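Local coordinates for protein dephospho-CoA kinase (Aquifex aeolicus, PDB 2IF2) that probably catalyses the last step of coenzyme A biosynthesis, the ATP-dependent phosphorylation of the 3'-hydroxyl of dephospho-CoA, at residues 6-10 against 158-164; 169-173 against 184-188; 91-95 against 120-124; 20-24 against 178-182; 35-39 against 64-69. All blocks are in the same frame, centred on the assembly; numbering follows the deposited sequence.

Interaction 1: 6-10 against 158-164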
# COMPACT_ATOMS: atom_id res chain seq x y z
N LEU A 6 0.48 6.65 4.58
CA LEU A 6 -0.40 5.91 5.46
C LEU A 6 -0.05 4.45 5.31
O LEU A 6 -0.19 3.88 4.24
CB LEU A 6 -1.84 6.15 5.04
CG LEU A 6 -2.91 5.96 6.10
CD1 LEU A 6 -4.25 6.17 5.42
CD2 LEU A 6 -2.83 4.59 6.74
N THR A 7 0.40 3.82 6.39
CA THR A 7 0.76 2.42 6.32
C THR A 7 0.12 1.56 7.41
O THR A 7 -0.72 2.03 8.19
CB THR A 7 2.28 2.23 6.40
OG1 THR A 7 2.61 0.89 6.02
CG2 THR A 7 2.77 2.49 7.82
N GLY A 8 0.53 0.30 7.46
CA GLY A 8 0.01 -0.64 8.44
C GLY A 8 0.13 -2.05 7.90
O GLY A 8 0.87 -2.29 6.95
N ASN A 9 -0.59 -2.98 8.52
CA ASN A 9 -0.56 -4.36 8.07
C ASN A 9 -1.90 -4.77 7.46
O ASN A 9 -2.92 -4.11 7.65
CB ASN A 9 -0.20 -5.30 9.22
CG ASN A 9 1.30 -5.38 9.45
OD1 ASN A 9 1.77 -6.08 10.35
ND2 ASN A 9 2.07 -4.68 8.61
N ILE A 10 -1.89 -5.87 6.72
CA ILE A 10 -3.09 -6.37 6.08
C ILE A 10 -4.18 -6.63 7.11
O ILE A 10 -3.98 -7.33 8.11
CB ILE A 10 -2.79 -7.66 5.29
CG1 ILE A 10 -4.06 -8.16 4.60
CG2 ILE A 10 -2.20 -8.72 6.21
CD1 ILE A 10 -4.63 -7.19 3.59
N GLN A 158 5.05 -9.01 6.27
CA GLN A 158 5.04 -7.74 6.98
C GLN A 158 5.69 -7.89 8.35
O GLN A 158 5.42 -8.85 9.07
CB GLN A 158 3.61 -7.26 7.16
CG GLN A 158 2.91 -6.90 5.88
CD GLN A 158 1.56 -6.30 6.13
OE1 GLN A 158 0.69 -6.94 6.71
NE2 GLN A 158 1.38 -5.06 5.71
N MSE A 159 6.54 -6.93 8.70
CA MSE A 159 7.23 -6.96 9.98
C MSE A 159 6.25 -6.85 11.14
O MSE A 159 5.12 -6.40 10.96
CB MSE A 159 8.24 -5.82 10.07
CG MSE A 159 7.61 -4.45 10.25
SE MSE A 159 8.87 -3.18 11.00
CE MSE A 159 9.92 -2.86 9.41
N PRO A 160 6.68 -7.25 12.34
CA PRO A 160 5.83 -7.19 13.54
C PRO A 160 5.21 -5.82 13.70
O PRO A 160 5.92 -4.83 13.93
CB PRO A 160 6.81 -7.52 14.66
CG PRO A 160 7.72 -8.50 14.01
CD PRO A 160 7.98 -7.86 12.66
N ILE A 161 3.89 -5.76 13.56
CA ILE A 161 3.16 -4.50 13.68
C ILE A 161 3.51 -3.78 14.98
O ILE A 161 3.55 -2.54 15.03
CB ILE A 161 1.62 -4.74 13.64
CG1 ILE A 161 0.88 -3.40 13.60
CG2 ILE A 161 1.18 -5.55 14.86
CD1 ILE A 161 1.16 -2.59 12.34
N GLU A 162 3.78 -4.55 16.02
CA GLU A 162 4.13 -4.00 17.32
C GLU A 162 5.48 -3.29 17.28
O GLU A 162 5.86 -2.59 18.21
CB GLU A 162 4.14 -5.12 18.36
CG GLU A 162 2.98 -6.10 18.21
CD GLU A 162 2.29 -6.41 19.53
OE1 GLU A 162 1.44 -7.33 19.55
OE2 GLU A 162 2.59 -5.74 20.53
N GLU A 163 6.20 -3.48 16.18
CA GLU A 163 7.50 -2.84 15.99
C GLU A 163 7.32 -1.69 14.99
O GLU A 163 7.91 -0.62 15.14
CB GLU A 163 8.54 -3.85 15.47
CG GLU A 163 9.89 -3.89 16.23
CD GLU A 163 10.84 -2.74 15.89
OE1 GLU A 163 11.21 -2.58 14.71
OE2 GLU A 163 11.24 -2.00 16.82
N LYS A 164 6.49 -1.93 13.97
CA LYS A 164 6.23 -0.92 12.94
C LYS A 164 5.71 0.36 13.56
O LYS A 164 6.04 1.46 13.11
CB LYS A 164 5.23 -1.44 11.91
CG LYS A 164 4.79 -0.39 10.89
CD LYS A 164 3.93 -0.97 9.77
CE LYS A 164 4.76 -1.79 8.79
NZ LYS A 164 3.94 -2.26 7.64
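The side chain of Q158 lies alongside the backbone of G8, N9 and I10, and its carbonyl OE1 accepts a nearly straight hydrogen bond from I10 N (2.8 Å, 164°). The same oxygen touches I10 CG2 at 3.4 Å. N9 and Q158 are where the two segments come closest, with CA atoms 6.6 Å apart. K164, from the short helix 161-164, stretches across so that its NZ donates to G8 O at 3.1 Å; N9 ND2 donates to the same carbonyl, also at 3.1 Å. The two donors on one oxygen bring N9 ND2 and K164 NZ to 3.2 Å of each other without bonding. I161 CB lies in van der Waals contact with N9 OD1, at 3.6 Å. G8 has phi/psi of 154/-164, a conformation in which a side chain would collide with the preceding carbonyl. Here strand 3-8 runs into the P-loop: G8 fits the first glycine of a Walker A pattern, and G11 to T16 just beyond are predicted to bind ATP. A sulfate ion lies near I10; W155 of helix 148-155 packs on both N9 and I10, and F151 on I10. Both hydrogen bonds between the segments run from long polar side chains to main-chain atoms, one amide and one carbonyl, consistent with holding the backbone at the entry to the P-loop.

Interaction 2: 169-173 against 184-188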
# COMPACT_ATOMS: atom_id res chain seq x y z
N ASP A 169 4.97 8.91 13.30
CA ASP A 169 4.71 9.96 14.27
C ASP A 169 3.21 10.05 14.58
O ASP A 169 2.77 10.93 15.31
CB ASP A 169 5.25 11.31 13.75
CG ASP A 169 5.04 11.51 12.26
OD1 ASP A 169 5.74 10.87 11.44
OD2 ASP A 169 4.17 12.33 11.89
N TYR A 170 2.44 9.14 14.01
CA TYR A 170 1.00 9.10 14.26
C TYR A 170 0.50 7.66 14.23
O TYR A 170 0.72 6.94 13.26
CB TYR A 170 0.26 9.92 13.22
CG TYR A 170 0.57 11.39 13.25
CD1 TYR A 170 1.07 12.02 12.12
CD2 TYR A 170 0.33 12.15 14.38
CE1 TYR A 170 1.31 13.38 12.11
CE2 TYR A 170 0.58 13.52 14.38
CZ TYR A 170 1.06 14.13 13.23
OH TYR A 170 1.31 15.48 13.18
N VAL A 171 -0.17 7.25 15.30
CA VAL A 171 -0.68 5.89 15.36
C VAL A 171 -2.15 5.86 15.73
O VAL A 171 -2.52 6.02 16.89
CB VAL A 171 0.10 5.06 16.37
CG1 VAL A 171 -0.38 3.61 16.32
CG2 VAL A 171 1.59 5.15 16.08
N ILE A 172 -3.00 5.63 14.73
CA ILE A 172 -4.43 5.57 14.99
C ILE A 172 -4.89 4.15 15.29
O ILE A 172 -5.42 3.47 14.41
CB ILE A 172 -5.26 6.14 13.81
CG1 ILE A 172 -4.72 5.64 12.48
CG2 ILE A 172 -5.23 7.65 13.83
CD1 ILE A 172 -5.30 6.38 11.31
N ASP A 173 -4.68 3.70 16.52
CA ASP A 173 -5.09 2.36 16.92
C ASP A 173 -6.49 2.00 16.43
O ASP A 173 -7.46 2.71 16.70
CB ASP A 173 -5.05 2.25 18.45
CG ASP A 173 -5.92 1.12 18.96
OD1 ASP A 173 -5.81 -0.00 18.43
OD2 ASP A 173 -6.71 1.36 19.89
N GLN A 184 -9.84 9.61 16.21
CA GLN A 184 -8.37 9.75 16.16
C GLN A 184 -7.88 10.36 14.86
O GLN A 184 -7.10 11.31 14.86
CB GLN A 184 -7.70 8.39 16.36
CG GLN A 184 -7.30 8.09 17.79
CD GLN A 184 -7.59 6.66 18.19
OE1 GLN A 184 -7.14 5.72 17.54
NE2 GLN A 184 -8.37 6.48 19.27
N VAL A 185 -8.31 9.79 13.74
CA VAL A 185 -7.90 10.31 12.45
C VAL A 185 -8.26 11.79 12.41
O VAL A 185 -7.46 12.62 11.98
CB VAL A 185 -8.60 9.57 11.27
CG1 VAL A 185 -8.31 8.08 11.34
CG2 VAL A 185 -10.09 9.81 11.33
N LYS A 186 -9.45 12.13 12.88
CA LYS A 186 -9.88 13.52 12.89
C LYS A 186 -8.86 14.40 13.59
O LYS A 186 -8.55 15.49 13.11
CB LYS A 186 -11.24 13.66 13.57
CG LYS A 186 -12.40 13.39 12.64
CD LYS A 186 -13.70 13.86 13.24
CE LYS A 186 -14.09 13.00 14.42
NZ LYS A 186 -15.46 13.33 14.93
N LYS A 187 -8.37 13.93 14.73
CA LYS A 187 -7.37 14.66 15.49
C LYS A 187 -6.15 14.82 14.59
O LYS A 187 -5.64 15.93 14.41
CB LYS A 187 -6.99 13.89 16.75
CG LYS A 187 -5.98 14.59 17.63
CD LYS A 187 -5.33 13.64 18.63
CE LYS A 187 -4.19 14.33 19.38
NZ LYS A 187 -3.50 13.42 20.34
N VAL A 188 -5.69 13.72 14.01
CA VAL A 188 -4.53 13.81 13.14
C VAL A 188 -4.74 14.76 11.97
O VAL A 188 -3.90 15.61 11.71
CB VAL A 188 -4.13 12.42 12.62
CG1 VAL A 188 -3.00 12.55 11.59
CG2 VAL A 188 -3.68 11.56 13.78
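An inverse gamma turn centred on I172 ends the short strand 170-171, and the isoleucine at its apex points toward helix 178-190. The turn is closed by a weak D173 N to V171 O bond of 3.2 Å. I172 CD1 reaches V185 CG1 at 3.5 Å, while I172 CG2 lies 3.6 Å from Q184 CB and 4.2 Å from V188 CG2, so one side chain spans a full turn of the helix. Two residues earlier, Y170 also points toward the helix; V188 CG1 sits over its ring face, 4.2 Å from the centroid and 13° off the normal, a CH-pi contact. V171 between them points away, the alternation expected of a strand. Strand 170-171 is an edge of the parallel sheet, in the order 2-3-1-4-5, of this P-loop kinase fold, and Y170 joins it to strand 126-130 by a backbone bond with V129. The C-terminal helix thus packs back against the edge strand it follows. V17 of helix 14-23 touches both I172 and V185, and F21 touches V188, so the apolar layer continues onto the helix that follows the P-loop. At the turn end, D173 binds S175 through OD1.

Interaction 3: 91-95 against 120-124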
# COMPACT_ATOMS: atom_id res chain seq x y z
N LEU A 91 4.71 4.32 -10.53
CA LEU A 91 4.05 4.92 -9.39
C LEU A 91 4.51 6.36 -9.26
O LEU A 91 3.70 7.29 -9.27
CB LEU A 91 4.39 4.15 -8.11
CG LEU A 91 3.62 4.51 -6.83
CD1 LEU A 91 2.17 4.12 -6.99
CD2 LEU A 91 4.23 3.79 -5.64
N TYR A 92 5.82 6.56 -9.15
CA TYR A 92 6.34 7.92 -9.02
C TYR A 92 6.29 8.69 -10.33
O TYR A 92 6.75 9.82 -10.42
CB TYR A 92 7.78 7.90 -8.47
CG TYR A 92 7.84 7.61 -6.98
CD1 TYR A 92 7.73 6.31 -6.50
CD2 TYR A 92 7.97 8.65 -6.05
CE1 TYR A 92 7.74 6.03 -5.13
CE2 TYR A 92 7.98 8.39 -4.68
CZ TYR A 92 7.87 7.08 -4.23
OH TYR A 92 7.87 6.80 -2.88
N LYS A 93 5.71 8.07 -11.36
CA LYS A 93 5.59 8.72 -12.66
C LYS A 93 4.12 9.06 -12.88
O LYS A 93 3.76 9.78 -13.81
CB LYS A 93 6.11 7.80 -13.76
CG LYS A 93 6.19 8.42 -15.15
CD LYS A 93 6.95 7.51 -16.12
CE LYS A 93 8.42 7.34 -15.71
NZ LYS A 93 9.14 6.31 -16.52
N GLU A 94 3.28 8.53 -12.00
CA GLU A 94 1.85 8.75 -12.07
C GLU A 94 1.44 9.64 -10.90
O GLU A 94 0.46 10.38 -10.99
CB GLU A 94 1.12 7.41 -12.00
CG GLU A 94 0.16 7.18 -13.14
CD GLU A 94 -1.17 7.86 -12.92
OE1 GLU A 94 -2.01 7.86 -13.85
OE2 GLU A 94 -1.38 8.38 -11.80
N ILE A 95 2.19 9.58 -9.81
CA ILE A 95 1.89 10.39 -8.65
C ILE A 95 2.01 11.86 -8.97
O ILE A 95 1.15 12.65 -8.59
CB ILE A 95 2.82 10.06 -7.48
CG1 ILE A 95 2.48 8.67 -6.94
CG2 ILE A 95 2.67 11.09 -6.38
CD1 ILE A 95 3.33 8.24 -5.78
N THR A 120 10.64 3.28 2.26
CA THR A 120 10.15 4.34 1.38
C THR A 120 9.57 5.49 2.19
O THR A 120 9.38 6.59 1.67
CB THR A 120 9.04 3.82 0.42
OG1 THR A 120 9.48 2.61 -0.22
CG2 THR A 120 8.74 4.86 -0.66
N TYR A 121 9.30 5.24 3.47
CA TYR A 121 8.72 6.27 4.34
C TYR A 121 9.57 7.54 4.37
O TYR A 121 9.08 8.62 4.70
CB TYR A 121 8.54 5.73 5.76
CG TYR A 121 9.82 5.35 6.45
CD1 TYR A 121 10.64 4.34 5.95
CD2 TYR A 121 10.22 6.01 7.62
CE1 TYR A 121 11.82 3.99 6.59
CE2 TYR A 121 11.40 5.66 8.27
CZ TYR A 121 12.20 4.65 7.75
OH TYR A 121 13.37 4.29 8.39
N LYS A 122 10.85 7.40 4.02
CA LYS A 122 11.77 8.53 4.00
C LYS A 122 11.47 9.46 2.83
O LYS A 122 11.97 10.58 2.76
CB LYS A 122 13.21 8.01 3.91
CG LYS A 122 13.69 7.30 5.17
CD LYS A 122 13.90 8.30 6.30
CE LYS A 122 14.21 7.62 7.63
NZ LYS A 122 15.36 6.67 7.58
N ASN A 123 10.63 8.99 1.91
CA ASN A 123 10.24 9.76 0.73
C ASN A 123 9.05 10.68 1.02
O ASN A 123 8.67 11.51 0.18
CB ASN A 123 9.89 8.79 -0.42
CG ASN A 123 11.03 7.84 -0.78
OD1 ASN A 123 10.89 6.97 -1.64
ND2 ASN A 123 12.17 8.00 -0.11
N TYR A 124 8.48 10.55 2.21
CA TYR A 124 7.33 11.35 2.65
C TYR A 124 7.57 12.00 4.01
O TYR A 124 8.10 11.37 4.93
CB TYR A 124 6.08 10.48 2.72
CG TYR A 124 5.73 9.79 1.41
CD1 TYR A 124 5.44 10.53 0.27
CD2 TYR A 124 5.74 8.39 1.31
CE1 TYR A 124 5.16 9.91 -0.94
CE2 TYR A 124 5.45 7.76 0.10
CZ TYR A 124 5.17 8.53 -1.02
OH TYR A 124 4.93 7.93 -2.22
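L91 offers its carbonyl oxygen to both E94 N (3.0 Å) and I95 N (2.8 Å), holding together the bend that leads from helix 77-91 into helix 95-101. L91 itself stays with L34 and I35 of helix 31-36. Y92 comes next and makes nearly all of the contact: its ring extends from a backbone 10.7 Å away, CA to CA, from N123, and its hydroxyl ends among three residues of 120-124. Y92 OH is 3.1 Å from T120 CG2, which lies at the ring edge, 3.3 Å from N123 OD1 and 3.2 Å from Y124 OH. The two tyrosine rings also approach, CZ to CZ, at 4.4 Å. I95, back in helix, puts CD1 3.9 Å from Y124 OH. The 120-124 side holds a short 3-10 segment, 121-123, with N123 N bonded to T120 O at 2.7 Å, in the connection between strands 108-111 and 126-130, which flank the middle strand 3-8. The contact thus joins the bend between two helices to that connection. Its chemistry is mixed: the polar tip of Y92 is lodged beside two oxygens and a methyl, while I95 and Y124 both rest on L110, so the link to the sheet itself is apolar.

Interaction 4: 20-24 against 178-182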
# COMPACT_ATOMS: atom_id res chain seq x y z
N MSE A 20 -11.92 7.47 5.66
CA MSE A 20 -12.29 8.52 6.58
C MSE A 20 -11.52 9.77 6.17
O MSE A 20 -12.11 10.84 6.02
CB MSE A 20 -11.92 8.10 8.01
CG MSE A 20 -12.53 6.76 8.44
SE MSE A 20 -11.92 6.16 10.19
CE MSE A 20 -13.58 5.54 10.97
N PHE A 21 -10.22 9.62 5.96
CA PHE A 21 -9.34 10.74 5.57
C PHE A 21 -9.79 11.45 4.30
O PHE A 21 -9.56 12.66 4.15
CB PHE A 21 -7.90 10.26 5.38
CG PHE A 21 -7.01 10.49 6.58
CD1 PHE A 21 -6.34 9.43 7.18
CD2 PHE A 21 -6.87 11.76 7.12
CE1 PHE A 21 -5.55 9.62 8.31
CE2 PHE A 21 -6.07 11.96 8.26
CZ PHE A 21 -5.41 10.89 8.85
N ARG A 22 -10.40 10.70 3.38
CA ARG A 22 -10.88 11.25 2.11
C ARG A 22 -12.14 12.06 2.34
O ARG A 22 -12.37 13.11 1.72
CB ARG A 22 -11.19 10.15 1.10
CG ARG A 22 -9.97 9.43 0.54
CD ARG A 22 -10.29 8.81 -0.84
NE ARG A 22 -9.46 7.63 -1.11
CZ ARG A 22 -9.62 6.47 -0.49
NH1 ARG A 22 -10.59 6.34 0.43
NH2 ARG A 22 -8.81 5.46 -0.76
N GLU A 23 -12.97 11.56 3.25
CA GLU A 23 -14.20 12.23 3.59
C GLU A 23 -13.79 13.56 4.17
O GLU A 23 -14.34 14.60 3.80
CB GLU A 23 -14.96 11.42 4.62
CG GLU A 23 -15.49 10.12 4.06
CD GLU A 23 -15.49 8.99 5.08
OE1 GLU A 23 -15.69 9.25 6.29
OE2 GLU A 23 -15.30 7.83 4.65
N LEU A 24 -12.81 13.56 5.06
CA LEU A 24 -12.36 14.80 5.67
C LEU A 24 -11.83 15.81 4.65
O LEU A 24 -11.74 17.00 4.93
CB LEU A 24 -11.32 14.51 6.77
CG LEU A 24 -11.86 13.83 8.04
CD1 LEU A 24 -10.73 13.22 8.86
CD2 LEU A 24 -12.64 14.85 8.87
N ILE A 178 -15.19 1.88 16.20
CA ILE A 178 -15.17 2.73 15.03
C ILE A 178 -15.20 4.18 15.44
O ILE A 178 -14.57 5.03 14.80
CB ILE A 178 -16.37 2.45 14.14
CG1 ILE A 178 -16.22 1.07 13.51
CG2 ILE A 178 -16.46 3.52 13.07
CD1 ILE A 178 -15.00 0.97 12.62
N GLU A 179 -15.94 4.47 16.51
CA GLU A 179 -16.06 5.84 17.01
C GLU A 179 -14.68 6.38 17.39
O GLU A 179 -14.37 7.53 17.12
CB GLU A 179 -16.99 5.90 18.23
CG GLU A 179 -17.44 7.31 18.63
CD GLU A 179 -18.17 7.36 19.96
OE1 GLU A 179 -19.24 6.72 20.12
OE2 GLU A 179 -17.67 8.06 20.87
N GLU A 180 -13.87 5.52 18.00
CA GLU A 180 -12.53 5.90 18.43
C GLU A 180 -11.58 6.03 17.26
O GLU A 180 -10.80 6.98 17.19
CB GLU A 180 -11.96 4.88 19.42
CG GLU A 180 -12.18 5.21 20.90
CD GLU A 180 -12.13 3.97 21.80
OE1 GLU A 180 -12.27 4.13 23.04
OE2 GLU A 180 -11.96 2.84 21.28
N THR A 181 -11.62 5.08 16.35
CA THR A 181 -10.72 5.14 15.23
C THR A 181 -10.92 6.42 14.42
O THR A 181 -9.94 7.06 14.01
CB THR A 181 -10.90 3.91 14.33
OG1 THR A 181 -9.92 3.95 13.29
CG2 THR A 181 -12.29 3.88 13.73
N TYR A 182 -12.17 6.82 14.21
CA TYR A 182 -12.49 8.03 13.45
C TYR A 182 -12.21 9.30 14.25
O TYR A 182 -11.85 10.34 13.69
CB TYR A 182 -13.96 8.04 13.03
CG TYR A 182 -14.33 9.24 12.18
CD1 TYR A 182 -13.78 9.43 10.92
CD2 TYR A 182 -15.23 10.20 12.65
CE1 TYR A 182 -14.12 10.54 10.14
CE2 TYR A 182 -15.56 11.32 11.88
CZ TYR A 182 -15.00 11.49 10.63
OH TYR A 182 -15.30 12.60 9.89
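The helix that follows the P-loop, 14-23, meets the start of the C-terminal helix 178-190, and this contact is their shared surface-facing seam. Selenomethionine M20 supplies most of it. Its extended side chain ends with CE 3.3 Å from Y182 CB, 3.5 Å from T181 CG2 and 4.1 Å from I178 CG2, so the methyl lies against three residues on one face of the helical turn 178-182. Its SE is 5.2 Å from the centroid of the Y182 ring and 84° off the normal: a Met-aromatic contact made at the ring edge. The backbones are closest at M20 and Y182, with CA atoms 6.9 Å apart. The Y182 ring extends along helix 14-23 from M20 toward E23 and L24, where L24 CD2 touches Y182 OH at 3.6 Å and Y182 CZ at 4.5 Å; E23 OE1 is at the margin, 4.4 Å from Y182 CE1. The contact is one of van der Waals and selenium-aromatic packing. F21, on another side of helix 14-23, faces away from 178-182 and instead packs on V188 and Y189 further along, which extends the interface toward the C-terminus. M20 is about 5 Å, side chain to side chain, from T16, a predicted ATP-binding residue. Packing of a flanking helix against the one that leads out of the Walker A loop fits the layered alpha-beta-alpha architecture of P-loop kinases.

Interaction 5: 35-39 against 64-69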
# COMPACT_ATOMS: atom_id res chain seq x y z
N ILE A 35 -0.91 -0.27 -8.23
CA ILE A 35 0.09 -1.18 -8.79
C ILE A 35 -0.60 -2.36 -9.49
O ILE A 35 -0.38 -2.59 -10.67
CB ILE A 35 1.07 -1.74 -7.71
CG1 ILE A 35 1.69 -0.60 -6.89
CG2 ILE A 35 2.20 -2.51 -8.39
CD1 ILE A 35 2.65 0.29 -7.67
N HIS A 36 -1.44 -3.08 -8.75
CA HIS A 36 -2.12 -4.23 -9.33
C HIS A 36 -2.73 -3.94 -10.70
O HIS A 36 -2.92 -4.85 -11.50
CB HIS A 36 -3.21 -4.72 -8.38
CG HIS A 36 -3.72 -6.11 -8.73
ND1 HIS A 36 -3.04 -7.24 -8.38
CD2 HIS A 36 -4.82 -6.49 -9.41
CE1 HIS A 36 -3.70 -8.30 -8.84
NE2 HIS A 36 -4.77 -7.88 -9.46
N SER A 37 -3.05 -2.68 -10.98
CA SER A 37 -3.65 -2.33 -12.26
C SER A 37 -2.58 -2.29 -13.33
O SER A 37 -2.88 -2.12 -14.51
CB SER A 37 -4.31 -0.96 -12.19
OG SER A 37 -3.34 0.07 -12.31
N PHE A 38 -1.33 -2.43 -12.92
CA PHE A 38 -0.23 -2.37 -13.87
C PHE A 38 -0.06 -3.68 -14.62
O PHE A 38 0.38 -3.68 -15.77
CB PHE A 38 1.05 -2.01 -13.12
CG PHE A 38 1.03 -0.64 -12.48
CD1 PHE A 38 1.86 -0.36 -11.40
CD2 PHE A 38 0.22 0.37 -12.99
CE1 PHE A 38 1.88 0.92 -10.84
CE2 PHE A 38 0.23 1.65 -12.44
CZ PHE A 38 1.06 1.92 -11.36
N TYR A 39 -0.45 -4.77 -13.98
CA TYR A 39 -0.34 -6.11 -14.55
C TYR A 39 -1.58 -6.57 -15.36
O TYR A 39 -1.73 -7.76 -15.67
CB TYR A 39 -0.09 -7.13 -13.44
CG TYR A 39 1.03 -6.80 -12.47
CD1 TYR A 39 0.81 -5.97 -11.37
CD2 TYR A 39 2.29 -7.40 -12.60
CE1 TYR A 39 1.80 -5.76 -10.41
CE2 TYR A 39 3.29 -7.19 -11.64
CZ TYR A 39 3.04 -6.38 -10.55
OH TYR A 39 4.00 -6.21 -9.57
N ILE A 64 -0.90 -12.12 -17.80
CA ILE A 64 0.26 -12.72 -17.16
C ILE A 64 -0.08 -13.48 -15.88
O ILE A 64 -0.87 -13.02 -15.06
CB ILE A 64 1.38 -11.68 -16.82
CG1 ILE A 64 0.90 -10.67 -15.78
CG2 ILE A 64 1.83 -10.96 -18.08
CD1 ILE A 64 2.00 -9.71 -15.36
N ASP A 65 0.54 -14.64 -15.73
CA ASP A 65 0.34 -15.47 -14.56
C ASP A 65 1.05 -14.85 -13.37
O ASP A 65 2.27 -14.91 -13.28
CB ASP A 65 0.90 -16.86 -14.80
CG ASP A 65 0.82 -17.73 -13.57
OD1 ASP A 65 1.27 -18.89 -13.61
OD2 ASP A 65 0.28 -17.23 -12.56
N ARG A 66 0.29 -14.27 -12.45
CA ARG A 66 0.89 -13.64 -11.28
C ARG A 66 1.71 -14.64 -10.45
O ARG A 66 2.48 -14.24 -9.57
CB ARG A 66 -0.18 -12.98 -10.40
CG ARG A 66 -0.05 -11.45 -10.29
CD ARG A 66 1.24 -11.03 -9.59
NE ARG A 66 1.04 -10.42 -8.28
CZ ARG A 66 0.37 -9.29 -8.06
NH1 ARG A 66 0.23 -8.81 -6.82
NH2 ARG A 66 -0.18 -8.64 -9.08
N LYS A 67 1.55 -15.92 -10.73
CA LYS A 67 2.28 -16.96 -10.01
C LYS A 67 3.56 -17.34 -10.73
O LYS A 67 4.60 -17.54 -10.11
CB LYS A 67 1.39 -18.20 -9.81
CG LYS A 67 0.70 -18.27 -8.43
CD LYS A 67 -0.12 -17.01 -8.10
CE LYS A 67 -0.64 -17.03 -6.66
NZ LYS A 67 -1.45 -15.82 -6.34
N LYS A 68 3.47 -17.45 -12.05
CA LYS A 68 4.64 -17.80 -12.83
C LYS A 68 5.70 -16.71 -12.61
O LYS A 68 6.85 -17.02 -12.31
CB LYS A 68 4.27 -17.91 -14.31
CG LYS A 68 4.95 -19.06 -15.08
CD LYS A 68 4.24 -20.43 -14.92
CE LYS A 68 4.33 -21.05 -13.50
NZ LYS A 68 5.67 -21.54 -13.05
N LEU A 69 5.30 -15.45 -12.73
CA LEU A 69 6.24 -14.34 -12.52
C LEU A 69 6.83 -14.38 -11.11
O LEU A 69 8.05 -14.47 -10.95
CB LEU A 69 5.55 -12.99 -12.76
CG LEU A 69 6.32 -11.69 -12.44
CD1 LEU A 69 7.64 -11.64 -13.19
CD2 LEU A 69 5.46 -10.49 -12.81
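I64, at the end of strand 63-64, sets CD1 3.6 Å from Y39 CD2 at the tyrosine's ring edge; these residues have the closest CA atoms, 7.1 Å apart. D65 follows as N-cap of the weakly bonded helix 66-71, its OD2 accepting from K67 N, whose place in the model is less sure. R66 points toward 35-39 and lays its guanidinium over the face of Y39: R66 CZ is 4.7 Å from the ring centroid, 17° off the normal, a cation-pi contact, with R66 NH2 3.7 Å from Y39 CD1 and 3.3 Å from H36 ND1. L69, one turn on, returns to the ring edge, CD2 at 4.1 Å from Y39 CE2. I64 packs on Y46 and V50 of helix 44-53, and Y39 on L83 of helix 77-91, placing the contact among the helices beyond the parallel sheet. Y39 is thus used on two counts, its edge by aliphatic carbons and one face by a charged arginine, so an exposed cation covers a ring whose edge borders an apolar cluster.

In the fold
Interactions 1, 2 and 4 gather around the P-loop. Interaction 1 holds its entry; interaction 4 packs the helix that leaves it, and the two meet where L6 CD1 touches F21 CD1 at 4.3 Å. Interactions 2 and 4, with centres 9 Å apart, share helix 178-190 and form one continuous layer: V188 CG1 lies 4.0 Å from F21 CZ and V185 CG2 4.2 Å from M20 CB. Interaction 3 lies away from the predicted ATP site, its centre about 19 Å from that of interaction 1. It connects to interaction 5 through L91 CD1 and I35 CD1, 3.9 Å apart. Interaction 5 is the remote one, its centre about 34 Å from that of interaction 2, on the opposite side of the chain's centre.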